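Side-chain contacts in SAM-dependent methyltransferase (Exiguobacterium sibiricum 255-15, PDB 3D2L), which probably transfers methyl groups from S-adenosylmethionine to a substrate not yet identified: residues D12-D17 with L178-E183; H138-M143 with Y201-Y206; T208-A213 with I236-E241. All coordinates share one frame; numbering follows the deposited sequence. Where two conformers were deposited one is given.

How the interactions relate
Interactions 2 and 3 are neighbours, with centres about 13 Å apart, and both use helix 203-212. Its start meets segment 138-143 in interaction 2, and its later turns rest on strand 235-242 in interaction 3. The two touch directly: Pro203 CG lies 3.4 Å from Ile236 CD1, and Tyr201 CZ lies 3.6 Å from Trp209 CH2. Interaction 1 stands apart, on the four-stranded antiparallel sheet, its centre about 27 Å from that of interaction 2 and about 33 Å from that of interaction 3. No cofactor is bound in the crystal; the magnesium ion is about 12 Å from the side chain of Ala240.

Interaction 1. Residues D12-D17 with L178-E183; sequences DELMQD and LTFFIE
The short N-terminal helix 9-14 leans on the four-stranded antiparallel sheet, and at its last turn Leu14 reaches across to Leu178 and Phe180 of strand 173-183. On the helix side a single methyl group, Leu14 CD1, makes the close contacts. Leu14 CD1 comes 4.3 Å from Leu178 CD1, methyl against methyl, and the same carbon lies 4.3 Å from Phe180 CE2, approaching the ring obliquely. Leu14 extends toward the strand because its chi1 of -178° sets CG trans to N, bridging a backbone separation of 9.9 Å between Leu14 CA and Phe180 CA. Leu178 and Phe180 are two residues apart on the strand and therefore project from the same side of the sheet, giving the methyl group two apolar surfaces at once. No hydrogen bond joins the segments, and the carbon separations indicate relaxed van der Waals packing.

Tyr161 on the adjacent strand 159-167 touches all three side chains, while Phe7 meets the Phe180 ring edge-to-face. Polar anchors fix the helix nearby: Asp12 forms a salt bridge with Lys73, and Glu13 bonds to Ser159 and to the backbone of Gln158. The arrangement is a helix-on-sheet contact, here joining the N-terminal helix to an antiparallel sheet that is inserted in sequence between strand 131-138 and helix 203-212 of the Rossmann-like methyltransferase fold.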
loop_
_atom_site.group_PDB
_atom_site.type_symbol
_atom_site.label_atom_id
_atom_site.label_comp_id
_atom_site.label_asym_id
_atom_site.label_seq_id
_atom_site.Cartn_x
_atom_site.Cartn_y
_atom_site.Cartn_z
ATOM N N ASP A 12 2.884 3.602 12.731
ATOM C CA ASP A 12 4.302 3.788 12.440
ATOM C C ASP A 12 5.160 2.887 13.316
ATOM O O ASP A 12 6.198 2.367 12.866
ATOM C CB ASP A 12 4.689 5.256 12.542
ATOM C CG ASP A 12 4.227 6.055 11.314
ATOM O OD1 ASP A 12 3.521 5.478 10.468
ATOM O OD2 ASP A 12 4.580 7.235 11.159
ATOM N N GLU A 13 4.725 2.676 14.558
ATOM C CA GLU A 13 5.452 1.780 15.427
ATOM C C GLU A 13 5.267 0.351 14.924
ATOM O O GLU A 13 6.244 -0.333 14.690
ATOM C CB GLU A 13 5.023 1.938 16.869
ATOM C CG GLU A 13 5.464 3.264 17.501
ATOM C CD GLU A 13 5.168 3.277 18.997
ATOM O OE1 GLU A 13 4.028 2.878 19.395
ATOM O OE2 GLU A 13 6.088 3.654 19.761
ATOM N N LEU A 14 4.033 -0.091 14.696
ATOM C CA LEU A 14 3.823 -1.436 14.168
ATOM C C LEU A 14 4.742 -1.768 12.978
ATOM O O LEU A 14 5.111 -2.936 12.808
ATOM C CB LEU A 14 2.341 -1.651 13.759
ATOM C CG LEU A 14 1.898 -3.040 13.213
ATOM C CD1 LEU A 14 0.398 -3.275 13.402
ATOM C CD2 LEU A 14 2.288 -3.268 11.740
HETATM N N MSE A 15 5.120 -0.757 12.181
HETATM C CA MSE A 15 5.915 -0.952 10.970
HETATM C C MSE A 15 7.346 -0.386 11.070
HETATM O O MSE A 15 8.055 -0.303 10.059
HETATM C CB MSE A 15 5.172 -0.269 9.812
HETATM C CG MSE A 15 3.682 -0.672 9.644
HETATM SE SE MSE A 15 3.311 -2.387 8.740
HETATM C CE MSE A 15 3.897 -1.964 6.938
ATOM N N GLN A 16 7.760 0.015 12.263
ATOM C CA GLN A 16 9.081 0.608 12.422
ATOM C C GLN A 16 10.200 -0.209 11.755
ATOM O O GLN A 16 11.152 0.378 11.248
ATOM C CB GLN A 16 9.375 0.875 13.903
ATOM C CG GLN A 16 9.384 -0.356 14.790
ATOM C CD GLN A 16 9.241 -0.004 16.258
ATOM O OE1 GLN A 16 9.503 1.126 16.669
ATOM N NE2 GLN A 16 8.826 -0.981 17.058
ATOM N N ASP A 17 10.064 -1.542 11.733
ATOM C CA ASP A 17 11.047 -2.436 11.106
ATOM C C ASP A 17 10.737 -2.861 9.658
ATOM O O ASP A 17 11.490 -3.645 9.084
ATOM C CB ASP A 17 11.230 -3.697 11.964
ATOM C CG ASP A 17 11.830 -3.394 13.326
ATOM O OD1 ASP A 17 12.449 -2.308 13.494
ATOM O OD2 ASP A 17 11.693 -4.257 14.222
ATOM N N LEU A 178 -7.367 -6.219 15.062
ATOM C CA LEU A 178 -6.325 -5.523 15.784
ATOM C C LEU A 178 -6.824 -4.932 17.088
ATOM O O LEU A 178 -7.945 -4.420 17.160
ATOM C CB LEU A 178 -5.766 -4.382 14.945
ATOM C CG LEU A 178 -4.615 -4.624 13.979
ATOM C CD1 LEU A 178 -3.309 -4.894 14.768
ATOM C CD2 LEU A 178 -4.957 -5.746 13.063
ATOM N N THR A 179 -5.975 -5.011 18.112
ATOM C CA THR A 179 -6.221 -4.354 19.395
ATOM C C THR A 179 -4.928 -3.621 19.724
ATOM O O THR A 179 -3.886 -4.237 19.745
ATOM C CB THR A 179 -6.583 -5.323 20.511
ATOM O OG1 THR A 179 -7.895 -5.846 20.269
ATOM C CG2 THR A 179 -6.625 -4.604 21.911
ATOM N N PHE A 180 -5.017 -2.314 19.947
ATOM C CA PHE A 180 -3.871 -1.490 20.367
ATOM C C PHE A 180 -4.075 -1.077 21.808
ATOM O O PHE A 180 -5.188 -0.749 22.198
ATOM C CB PHE A 180 -3.742 -0.206 19.510
ATOM C CG PHE A 180 -3.434 -0.485 18.059
ATOM C CD1 PHE A 180 -4.466 -0.691 17.148
ATOM C CD2 PHE A 180 -2.112 -0.631 17.637
ATOM C CE1 PHE A 180 -4.197 -0.998 15.812
ATOM C CE2 PHE A 180 -1.829 -0.928 16.293
ATOM C CZ PHE A 180 -2.876 -1.123 15.392
ATOM N N PHE A 181 -3.004 -1.125 22.596
ATOM C CA PHE A 181 -2.994 -0.599 23.949
ATOM C C PHE A 181 -2.032 0.553 23.862
ATOM O O PHE A 181 -0.828 0.345 23.669
ATOM C CB PHE A 181 -2.551 -1.624 24.986
ATOM C CG PHE A 181 -3.537 -2.698 25.183
ATOM C CD1 PHE A 181 -4.669 -2.465 25.926
ATOM C CD2 PHE A 181 -3.362 -3.933 24.570
ATOM C CE1 PHE A 181 -5.614 -3.458 26.087
ATOM C CE2 PHE A 181 -4.291 -4.935 24.725
ATOM C CZ PHE A 181 -5.420 -4.698 25.479
ATOM N N ILE A 182 -2.573 1.766 23.950
ATOM C CA ILE A 182 -1.797 2.982 23.826
ATOM C C ILE A 182 -1.592 3.585 25.200
ATOM O O ILE A 182 -2.563 3.804 25.952
ATOM C CB ILE A 182 -2.491 4.051 22.924
ATOM C CG1 ILE A 182 -2.877 3.472 21.570
ATOM C CG2 ILE A 182 -1.594 5.271 22.743
ATOM C CD1 ILE A 182 -4.206 2.812 21.549
ATOM N N GLU A 183 -0.327 3.887 25.498
ATOM C CA GLU A 183 0.060 4.456 26.771
ATOM C C GLU A 183 -0.356 5.915 26.797
ATOM O O GLU A 183 -0.114 6.622 25.831
ATOM C CB GLU A 183 1.578 4.388 26.940
ATOM C CG GLU A 183 2.045 4.685 28.373
ATOM C CD GLU A 183 3.560 4.680 28.491
ATOM O OE1 GLU A 183 4.242 4.800 27.448
ATOM O OE2 GLU A 183 4.064 4.541 29.621
#

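Interaction 2. Residues H138-M143 with Y201-Y206; sequences HSPYKM and YPPEQY
Pro140, the first residue of helix 140-144, presents its ring to the turn formed by Tyr201, Pro202 and Pro203. CB directs the ring toward that turn without itself making the close approach. Pro140 CG goes further, coming 4.0 Å from Pro202 CA and 4.1 Å from Tyr201 O, so it rests against main chain at the Tyr201-Pro202 junction. Pro140 CD likewise lies 4.1 Å from Tyr201 O, and Pro140 CD also meets Pro203 CD at 4.4 Å, one proline ring against another.

The carbonyl group beside the ring has a polar partner as well: a water donates to Tyr201 O at 2.7 Å and to His138 O at 3.2 Å, linking the two backbones where no direct hydrogen bond does. Ser139, the N-cap residue, steadies the start of the helix that carries Pro140, its OG accepting from Lys142 N at 3.1 Å, with an N-H...OG angle of 159°. The same OG is hydrogen-bonded to Ala233 O.

The contact thus brings together the N-termini of two helices: helix 140-144, which follows strand 131-138, and helix 203-212, which follows strand 189-199. Strand 235-242 borders the junction, where Ile236 touches Ser139.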
loop_
_atom_site.group_PDB
_atom_site.type_symbol
_atom_site.label_atom_id
_atom_site.label_comp_id
_atom_site.label_asym_id
_atom_site.label_seq_id
_atom_site.Cartn_x
_atom_site.Cartn_y
_atom_site.Cartn_z
ATOM N N HIS A 138 -0.494 -9.366 -1.806
ATOM C CA HIS A 138 -0.324 -10.670 -1.224
ATOM C C HIS A 138 -0.570 -11.735 -2.283
ATOM O O HIS A 138 -1.402 -11.560 -3.159
ATOM C CB HIS A 138 -1.329 -10.922 -0.080
ATOM C CG HIS A 138 -1.263 -9.912 1.022
ATOM N ND1 HIS A 138 -0.078 -9.542 1.612
ATOM C CD2 HIS A 138 -2.236 -9.219 1.663
ATOM C CE1 HIS A 138 -0.322 -8.684 2.582
ATOM N NE2 HIS A 138 -1.627 -8.469 2.636
ATOM N N SER A 139 0.168 -12.833 -2.171
ATOM C CA SER A 139 -0.035 -13.979 -3.010
ATOM C C SER A 139 -1.108 -14.802 -2.346
ATOM O O SER A 139 -1.320 -14.655 -1.129
ATOM C CB SER A 139 1.214 -14.819 -3.038
ATOM O OG SER A 139 1.520 -15.251 -1.720
ATOM N N PRO A 140 -1.798 -15.664 -3.123
ATOM C CA PRO A 140 -2.734 -16.642 -2.539
ATOM C C PRO A 140 -2.074 -17.505 -1.440
ATOM O O PRO A 140 -2.693 -17.768 -0.410
ATOM C CB PRO A 140 -3.117 -17.498 -3.744
ATOM C CG PRO A 140 -3.006 -16.587 -4.875
ATOM C CD PRO A 140 -1.798 -15.749 -4.594
ATOM N N TYR A 141 -0.818 -17.898 -1.638
ATOM C CA TYR A 141 -0.072 -18.702 -0.664
ATOM C C TYR A 141 0.043 -18.031 0.705
ATOM O O TYR A 141 -0.109 -18.691 1.735
ATOM C CB TYR A 141 1.326 -19.018 -1.219
ATOM C CG TYR A 141 2.203 -19.849 -0.308
ATOM C CD1 TYR A 141 2.049 -21.233 -0.236
ATOM C CD2 TYR A 141 3.194 -19.262 0.455
ATOM C CE1 TYR A 141 2.847 -21.991 0.589
ATOM C CE2 TYR A 141 3.992 -20.016 1.291
ATOM C CZ TYR A 141 3.815 -21.372 1.349
ATOM O OH TYR A 141 4.617 -22.121 2.164
ATOM N N LYS A 142 0.317 -16.722 0.723
ATOM C CA LYS A 142 0.402 -15.957 1.978
ATOM C C LYS A 142 -0.910 -16.006 2.725
ATOM O O LYS A 142 -0.949 -16.216 3.937
ATOM C CB LYS A 142 0.773 -14.504 1.717
ATOM C CG LYS A 142 0.925 -13.688 2.989
ATOM C CD LYS A 142 1.670 -12.439 2.718
ATOM C CE LYS A 142 1.954 -11.624 3.960
ATOM N NZ LYS A 142 2.854 -10.451 3.591
HETATM N N MSE A 143 -1.994 -15.813 1.989
HETATM C CA MSE A 143 -3.331 -15.867 2.578
HETATM C C MSE A 143 -3.565 -17.221 3.231
HETATM O O MSE A 143 -4.127 -17.300 4.324
HETATM C CB MSE A 143 -4.411 -15.643 1.516
HETATM C CG MSE A 143 -4.265 -14.373 0.681
HETATM SE SE MSE A 143 -4.152 -12.726 1.722
HETATM C CE MSE A 143 -5.716 -13.044 2.819
ATOM N N TYR A 201 -6.192 -12.105 -5.166
ATOM C CA TYR A 201 -6.543 -12.907 -6.315
ATOM C C TYR A 201 -5.274 -13.529 -6.908
ATOM O O TYR A 201 -4.136 -13.037 -6.651
ATOM C CB TYR A 201 -7.210 -12.020 -7.390
ATOM C CG TYR A 201 -8.440 -11.299 -6.884
ATOM C CD1 TYR A 201 -8.343 -10.017 -6.316
ATOM C CD2 TYR A 201 -9.696 -11.896 -6.955
ATOM C CE1 TYR A 201 -9.460 -9.375 -5.821
ATOM C CE2 TYR A 201 -10.822 -11.235 -6.506
ATOM C CZ TYR A 201 -10.695 -9.979 -5.928
ATOM O OH TYR A 201 -11.818 -9.323 -5.451
ATOM N N PRO A 202 -5.437 -14.639 -7.660
ATOM C CA PRO A 202 -4.284 -15.158 -8.390
ATOM C C PRO A 202 -3.722 -14.055 -9.311
ATOM O O PRO A 202 -4.475 -13.238 -9.817
ATOM C CB PRO A 202 -4.876 -16.311 -9.200
ATOM C CG PRO A 202 -6.053 -16.769 -8.399
ATOM C CD PRO A 202 -6.622 -15.505 -7.812
ATOM N N PRO A 203 -2.401 -13.996 -9.498
ATOM C CA PRO A 203 -1.838 -12.947 -10.359
ATOM C C PRO A 203 -2.479 -12.820 -11.744
ATOM O O PRO A 203 -2.631 -11.730 -12.250
ATOM C CB PRO A 203 -0.366 -13.344 -10.481
ATOM C CG PRO A 203 -0.101 -14.136 -9.261
ATOM C CD PRO A 203 -1.359 -14.840 -8.882
ATOM N N GLU A 204 -2.868 -13.933 -12.329
ATOM C CA GLU A 204 -3.517 -13.930 -13.631
ATOM C C GLU A 204 -4.806 -13.098 -13.647
ATOM O O GLU A 204 -5.165 -12.580 -14.679
ATOM C CB GLU A 204 -3.878 -15.359 -14.033
ATOM C CG GLU A 204 -2.677 -16.273 -14.250
ATOM C CD GLU A 204 -1.959 -16.758 -12.971
ATOM O OE1 GLU A 204 -2.533 -16.731 -11.841
ATOM O OE2 GLU A 204 -0.791 -17.196 -13.130
ATOM N N GLN A 205 -5.523 -13.039 -12.523
ATOM C CA GLN A 205 -6.755 -12.255 -12.442
ATOM C C GLN A 205 -6.418 -10.779 -12.507
ATOM O O GLN A 205 -7.084 -10.015 -13.207
ATOM C CB GLN A 205 -7.529 -12.524 -11.145
ATOM C CG GLN A 205 -8.783 -11.666 -11.040
ATOM C CD GLN A 205 -9.760 -11.922 -12.165
ATOM O OE1 GLN A 205 -10.587 -12.807 -12.058
ATOM N NE2 GLN A 205 -9.700 -11.123 -13.225
ATOM N N TYR A 206 -5.371 -10.382 -11.783
ATOM C CA TYR A 206 -4.908 -9.004 -11.834
ATOM C C TYR A 206 -4.399 -8.583 -13.230
ATOM O O TYR A 206 -4.629 -7.458 -13.639
ATOM C CB TYR A 206 -3.801 -8.731 -10.810
ATOM C CG TYR A 206 -4.287 -8.618 -9.346
ATOM C CD1 TYR A 206 -4.986 -7.488 -8.909
ATOM C CD2 TYR A 206 -3.959 -9.575 -8.422
ATOM C CE1 TYR A 206 -5.409 -7.365 -7.587
ATOM C CE2 TYR A 206 -4.332 -9.457 -7.098
ATOM C CZ TYR A 206 -5.064 -8.351 -6.679
ATOM O OH TYR A 206 -5.447 -8.244 -5.373
HETATM O O HOH W 1 -1.584 -12.392 -6.288
#

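Interaction 3. Residues T208-A213 with I236-E241; sequences TWLREA and IFFVAE
Leu210 of helix 203-212 fits against Phe238 and Ala240 of strand 235-242, and the direct contact is entirely apolar. The leucine divides its two methyl groups between the strand residues. Leu210 CD1 approaches the phenylalanine ring obliquely and lies 4.1 Å from Phe238 CD2, while Leu210 CD2 settles 4.2 Å from Ala240 CB. The fork is aimed by a first torsion of -75°, which places Leu210 CG beside the backbone N and anti to the carbonyl carbon. Because Phe238 and Ala240 alternate with Val239, both face the helix and Val239 points the other way. The small side chain of Ala240 is consistent with the close approach of the helix, with 7.5 Å between Leu210 CA and Ala240 CA.

Aromatic packing continues beyond the pair: Phe238 stacks on Phe135 of the adjacent strand, and Trp209 packs on Val116 and Phe120 of helix 113-126.

Hydrogen bonding serves the two elements separately. In the helix, Glu212 N donates to Thr208 O at 2.9 Å and Ala213 N to Trp209 O at 2.9 Å, whereas the strand is paired through its backbone with Phe135 on one neighbour and with Cys218 and Ala219 on the other.

Leu210 also touches Val217 and Leu133, so it is buried over three strands of the seven-stranded sheet. Such helix-on-sheet packing, over the antiparallel strand set between two parallel ones, is characteristic of the class I methyltransferase fold, with its 3-2-1-4-5-7-6 strand order.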
loop_
_atom_site.group_PDB
_atom_site.type_symbol
_atom_site.label_atom_id
_atom_site.label_comp_id
_atom_site.label_asym_id
_atom_site.label_seq_id
_atom_site.Cartn_x
_atom_site.Cartn_y
_atom_site.Cartn_z
ATOM N N THR A 208 -5.388 -9.790 -16.088
ATOM C CA THR A 208 -6.578 -9.601 -16.935
ATOM C C THR A 208 -7.233 -8.250 -16.755
ATOM O O THR A 208 -7.602 -7.596 -17.711
ATOM C CB THR A 208 -7.621 -10.711 -16.648
ATOM O OG1 THR A 208 -7.058 -11.952 -17.058
ATOM C CG2 THR A 208 -8.894 -10.466 -17.432
ATOM N N TRP A 209 -7.409 -7.847 -15.507
ATOM C CA TRP A 209 -7.985 -6.563 -15.187
ATOM C C TRP A 209 -7.130 -5.438 -15.671
ATOM O O TRP A 209 -7.659 -4.450 -16.167
ATOM C CB TRP A 209 -8.227 -6.428 -13.670
ATOM C CG TRP A 209 -9.340 -7.309 -13.108
ATOM C CD1 TRP A 209 -10.459 -7.733 -13.762
ATOM C CD2 TRP A 209 -9.458 -7.787 -11.769
ATOM N NE1 TRP A 209 -11.248 -8.482 -12.915
ATOM C CE2 TRP A 209 -10.658 -8.514 -11.683
ATOM C CE3 TRP A 209 -8.640 -7.699 -10.636
ATOM C CZ2 TRP A 209 -11.053 -9.147 -10.514
ATOM C CZ3 TRP A 209 -9.040 -8.293 -9.482
ATOM C CH2 TRP A 209 -10.237 -8.996 -9.413
ATOM N N LEU A 210 -5.814 -5.548 -15.500
ATOM C CA LEU A 210 -4.902 -4.534 -16.023
ATOM C C LEU A 210 -5.069 -4.355 -17.534
ATOM O O LEU A 210 -5.171 -3.238 -18.000
ATOM C CB LEU A 210 -3.448 -4.847 -15.684
ATOM C CG LEU A 210 -3.057 -4.569 -14.220
ATOM C CD1 LEU A 210 -1.734 -5.284 -13.859
ATOM C CD2 LEU A 210 -3.043 -3.037 -13.911
ATOM N N ARG A 211 -5.079 -5.456 -18.278
ATOM C CA ARG A 211 -5.312 -5.388 -19.732
ATOM C C ARG A 211 -6.693 -4.791 -20.063
ATOM O O ARG A 211 -6.798 -3.986 -20.979
ATOM C CB ARG A 211 -5.157 -6.768 -20.340
ATOM C CG ARG A 211 -3.734 -7.273 -20.249
ATOM C CD ARG A 211 -3.655 -8.722 -20.695
ATOM N NE ARG A 211 -2.300 -9.245 -20.523
ATOM C CZ ARG A 211 -1.988 -10.537 -20.436
ATOM N NH1 ARG A 211 -2.911 -11.478 -20.488
ATOM N NH2 ARG A 211 -0.720 -10.871 -20.297
ATOM N N GLU A 212 -7.746 -5.188 -19.337
ATOM C CA GLU A 212 -9.091 -4.608 -19.546
ATOM C C GLU A 212 -9.071 -3.081 -19.308
ATOM O O GLU A 212 -9.722 -2.337 -20.041
ATOM C CB GLU A 212 -10.138 -5.311 -18.684
ATOM C CG GLU A 212 -10.367 -6.710 -19.161
ATOM C CD GLU A 212 -11.341 -7.512 -18.334
ATOM O OE1 GLU A 212 -11.549 -7.204 -17.123
ATOM O OE2 GLU A 212 -11.854 -8.494 -18.922
ATOM N N ALA A 213 -8.217 -2.610 -18.384
ATOM C CA ALA A 213 -8.073 -1.171 -18.095
ATOM C C ALA A 213 -7.131 -0.400 -19.020
ATOM O O ALA A 213 -6.881 0.796 -18.820
ATOM C CB ALA A 213 -7.678 -0.946 -16.650
ATOM N N ILE A 236 3.647 -10.356 -4.425
ATOM C CA ILE A 236 3.741 -10.299 -5.880
ATOM C C ILE A 236 3.745 -8.854 -6.363
ATOM O O ILE A 236 2.888 -8.064 -5.997
ATOM C CB ILE A 236 2.657 -11.158 -6.526
ATOM C CG1 ILE A 236 2.727 -12.569 -5.920
ATOM C CG2 ILE A 236 2.834 -11.190 -8.090
ATOM C CD1 ILE A 236 1.935 -13.606 -6.614
ATOM N N PHE A 237 4.741 -8.517 -7.178
ATOM C CA PHE A 237 4.944 -7.170 -7.664
ATOM C C PHE A 237 4.544 -7.098 -9.114
ATOM O O PHE A 237 4.903 -7.968 -9.898
ATOM C CB PHE A 237 6.430 -6.770 -7.496
ATOM C CG PHE A 237 6.877 -6.720 -6.060
ATOM C CD1 PHE A 237 7.052 -7.888 -5.339
ATOM C CD2 PHE A 237 7.127 -5.511 -5.431
ATOM C CE1 PHE A 237 7.442 -7.849 -4.000
ATOM C CE2 PHE A 237 7.528 -5.476 -4.088
ATOM C CZ PHE A 237 7.688 -6.655 -3.389
ATOM N N PHE A 238 3.800 -6.050 -9.468
ATOM C CA PHE A 238 3.330 -5.843 -10.849
ATOM C C PHE A 238 3.814 -4.519 -11.360
ATOM O O PHE A 238 3.732 -3.519 -10.651
ATOM C CB PHE A 238 1.819 -5.764 -10.893
ATOM C CG PHE A 238 1.150 -7.053 -10.600
ATOM C CD1 PHE A 238 1.068 -7.516 -9.293
ATOM C CD2 PHE A 238 0.599 -7.787 -11.615
ATOM C CE1 PHE A 238 0.448 -8.735 -9.022
ATOM C CE2 PHE A 238 -0.024 -9.005 -11.349
ATOM C CZ PHE A 238 -0.073 -9.468 -10.064
ATOM N N VAL A 239 4.252 -4.504 -12.613
ATOM C CA VAL A 239 4.650 -3.283 -13.286
ATOM C C VAL A 239 3.831 -3.308 -14.542
ATOM O O VAL A 239 3.859 -4.307 -15.292
ATOM C CB VAL A 239 6.180 -3.220 -13.637
ATOM C CG1 VAL A 239 6.529 -1.865 -14.321
ATOM C CG2 VAL A 239 7.021 -3.425 -12.376
ATOM N N ALA A 240 3.087 -2.224 -14.773
ATOM C CA ALA A 240 2.212 -2.105 -15.959
ATOM C C ALA A 240 2.394 -0.730 -16.575
ATOM O O ALA A 240 2.761 0.234 -15.886
ATOM C CB ALA A 240 0.734 -2.356 -15.588
ATOM N N GLU A 241 2.176 -0.627 -17.885
ATOM C CA GLU A 241 2.336 0.650 -18.561
ATOM C C GLU A 241 1.099 1.006 -19.388
ATOM O O GLU A 241 0.528 0.163 -20.065
ATOM C CB GLU A 241 3.567 0.583 -19.440
ATOM C CG GLU A 241 3.829 1.817 -20.227
ATOM C CD GLU A 241 5.074 1.682 -21.025
ATOM O OE1 GLU A 241 6.116 1.391 -20.402
ATOM O OE2 GLU A 241 5.007 1.860 -22.257
#